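Local atomic coordinates of transcriptional regulator (Thermus thermophilus, PDB entry 2H0A), a protein that probably regulates transcription as a CcpA-like repressor of the LacI family, presumably sensing an effector through a periplasmic-binding-protein-like domain. Residues T228-V233 against V263-A268. Numbering follows the deposited sequence.
Sequences TIAQPV and VLVERA
Strand 227-230 of the C-terminal lobe pairs antiparallel with the end of strand 257-265, Thr228–Ala230 against Val263–Val265, close to where the chain crosses between the two lobes. Register decides which residues face one another, while strand alternation sends their side chains to the two faces in turn. Thr228 and Val265 form one hydrogen-bonded pair: Thr228 N donates to Val265 O, and Val265 N returns a bond of 2.9 Å to Thr228 O, meeting that carbonyl almost head-on (C=O...N 174°). Ala230 and Val263 repeat the pattern, with Ala230 N to Val263 O at 2.8 Å and Val263 N directed at a lone pair of Ala230 O. Between them lies the non-hydrogen-bonded pair Ile229 and Leu264, where the CA atoms close to 4.5 Å. Over these short segments the strand directions differ by 138°.

On the face of Thr228, Ala230, Val263 and Val265, the small Ala230 CB meets Val265 CG2 at 3.8 Å and lies near Val263 CG1. Val265 has CG1 anti to its backbone N (chi1 -176°), which leaves CG2 beside that N and directed at the alanine. Its CG1 instead sits over the centre of one face of the Arg267 guanidinium, while Thr228 CG2 approaches the edge of that group, 3.9 Å from NH1. Leu226 O holds NH1, and Asp189, at the start of helix 189-200, holds the threonine hydroxyl.

On the other face Ile229 CD1 reaches Leu264 CG at 4.2 Å, and helix 99-109 packs here, with Leu104 and Ala105 against Ile229 and Tyr108 against Leu264. Past Ala230, Pro232 centres an inverse gamma turn and N-caps helix 233-248, while Gln231 and Val233 touch Phe13 of the N-terminal lobe: an interlobe crossover, probably a hinge as in LacI-type regulators, of the two-lobed periplasmic-binding-protein-like fold.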
loop_
_atom_site.group_PDB
_atom_site.type_symbol
_atom_site.label_atom_id
_atom_site.label_comp_id
_atom_site.label_asym_id
_atom_site.label_seq_id
_atom_site.Cartn_x
_atom_site.Cartn_y
_atom_site.Cartn_z
ATOM N N THR A 228 -11.280 -3.322 19.769
ATOM C CA THR A 228 -10.597 -4.219 18.854
ATOM C C THR A 228 -10.154 -5.508 19.522
ATOM O O THR A 228 -10.211 -5.638 20.737
ATOM C CB THR A 228 -9.363 -3.500 18.218
ATOM O OG1 THR A 228 -8.684 -4.387 17.322
ATOM C CG2 THR A 228 -8.389 -3.037 19.291
ATOM N N ILE A 229 -9.756 -6.471 18.703
ATOM C CA ILE A 229 -9.231 -7.745 19.178
ATOM C C ILE A 229 -7.726 -7.475 19.101
ATOM O O ILE A 229 -7.128 -7.522 18.021
ATOM C CB ILE A 229 -9.583 -8.916 18.212
ATOM C CG1 ILE A 229 -11.098 -9.048 18.074
ATOM C CG2 ILE A 229 -8.976 -10.217 18.723
ATOM C CD1 ILE A 229 -11.777 -9.377 19.371
ATOM N N ALA A 230 -7.124 -7.183 20.247
ATOM C CA ALA A 230 -5.702 -6.849 20.300
ATOM C C ALA A 230 -4.688 -7.986 20.229
ATOM O O ALA A 230 -4.806 -8.986 20.933
ATOM C CB ALA A 230 -5.424 -5.993 21.546
ATOM N N GLN A 231 -3.691 -7.799 19.367
ATOM C CA GLN A 231 -2.596 -8.741 19.186
ATOM C C GLN A 231 -1.370 -8.192 19.919
ATOM O O GLN A 231 -1.118 -6.994 19.883
ATOM C CB GLN A 231 -2.207 -8.869 17.722
ATOM C CG GLN A 231 -3.221 -9.460 16.790
ATOM C CD GLN A 231 -2.593 -9.763 15.437
ATOM O OE1 GLN A 231 -1.774 -10.677 15.314
ATOM N NE2 GLN A 231 -2.956 -8.984 14.423
ATOM N N PRO A 232 -0.602 -9.064 20.600
ATOM C CA PRO A 232 0.607 -8.651 21.333
ATOM C C PRO A 232 1.789 -8.730 20.377
ATOM O O PRO A 232 2.719 -9.509 20.584
ATOM C CB PRO A 232 0.696 -9.691 22.439
ATOM C CG PRO A 232 0.192 -10.946 21.728
ATOM C CD PRO A 232 -0.994 -10.447 20.953
ATOM N N VAL A 233 1.733 -7.917 19.328
ATOM C CA VAL A 233 2.744 -7.901 18.269
ATOM C C VAL A 233 4.190 -7.657 18.699
ATOM O O VAL A 233 5.100 -8.315 18.205
ATOM C CB VAL A 233 2.347 -6.891 17.170
ATOM C CG1 VAL A 233 3.245 -7.045 15.967
ATOM C CG2 VAL A 233 0.899 -7.112 16.769
ATOM N N VAL A 263 -6.787 -10.569 22.636
ATOM C CA VAL A 263 -7.740 -10.261 23.688
ATOM C C VAL A 263 -8.625 -9.094 23.287
ATOM O O VAL A 263 -8.169 -8.148 22.648
ATOM C CB VAL A 263 -7.002 -9.918 25.015
ATOM C CG1 VAL A 263 -6.165 -8.661 24.831
ATOM C CG2 VAL A 263 -7.999 -9.737 26.146
ATOM N N LEU A 264 -9.892 -9.164 23.670
ATOM C CA LEU A 264 -10.835 -8.105 23.350
ATOM C C LEU A 264 -10.581 -6.902 24.238
ATOM O O LEU A 264 -10.400 -7.037 25.448
ATOM C CB LEU A 264 -12.269 -8.584 23.581
ATOM C CG LEU A 264 -13.469 -7.854 22.953
ATOM C CD1 LEU A 264 -14.684 -8.065 23.847
ATOM C CD2 LEU A 264 -13.213 -6.379 22.799
ATOM N N VAL A 265 -10.562 -5.723 23.637
ATOM C CA VAL A 265 -10.387 -4.497 24.396
ATOM C C VAL A 265 -11.558 -3.615 23.979
ATOM O O VAL A 265 -11.624 -3.182 22.834
ATOM C CB VAL A 265 -9.044 -3.800 24.067
ATOM C CG1 VAL A 265 -8.852 -2.573 24.967
ATOM C CG2 VAL A 265 -7.891 -4.786 24.238
ATOM N N GLU A 266 -12.489 -3.377 24.900
ATOM C CA GLU A 266 -13.674 -2.571 24.619
ATOM C C GLU A 266 -13.461 -1.066 24.721
ATOM O O GLU A 266 -12.925 -0.568 25.708
ATOM C CB GLU A 266 -14.808 -2.950 25.566
ATOM C CG GLU A 266 -15.275 -4.385 25.457
ATOM C CD GLU A 266 -16.340 -4.706 26.488
ATOM O OE1 GLU A 266 -17.292 -3.902 26.620
ATOM O OE2 GLU A 266 -16.230 -5.759 27.157
ATOM N N ARG A 267 -13.902 -0.343 23.698
ATOM C CA ARG A 267 -13.783 1.098 23.681
ATOM C C ARG A 267 -15.102 1.696 23.195
ATOM O O ARG A 267 -16.097 0.984 23.096
ATOM C CB ARG A 267 -12.602 1.510 22.807
ATOM C CG ARG A 267 -11.269 0.987 23.348
ATOM C CD ARG A 267 -10.096 1.793 22.809
ATOM N NE ARG A 267 -8.820 1.471 23.456
ATOM C CZ ARG A 267 -7.927 0.612 22.974
ATOM N NH1 ARG A 267 -8.167 -0.025 21.835
ATOM N NH2 ARG A 267 -6.781 0.407 23.612
ATOM N N ALA A 268 -15.117 2.992 22.894
ATOM C CA ALA A 268 -16.344 3.672 22.473
ATOM C C ALA A 268 -16.991 3.251 21.144
ATOM O O ALA A 268 -18.216 3.242 21.026
ATOM C CB ALA A 268 -16.107 5.175 22.472
#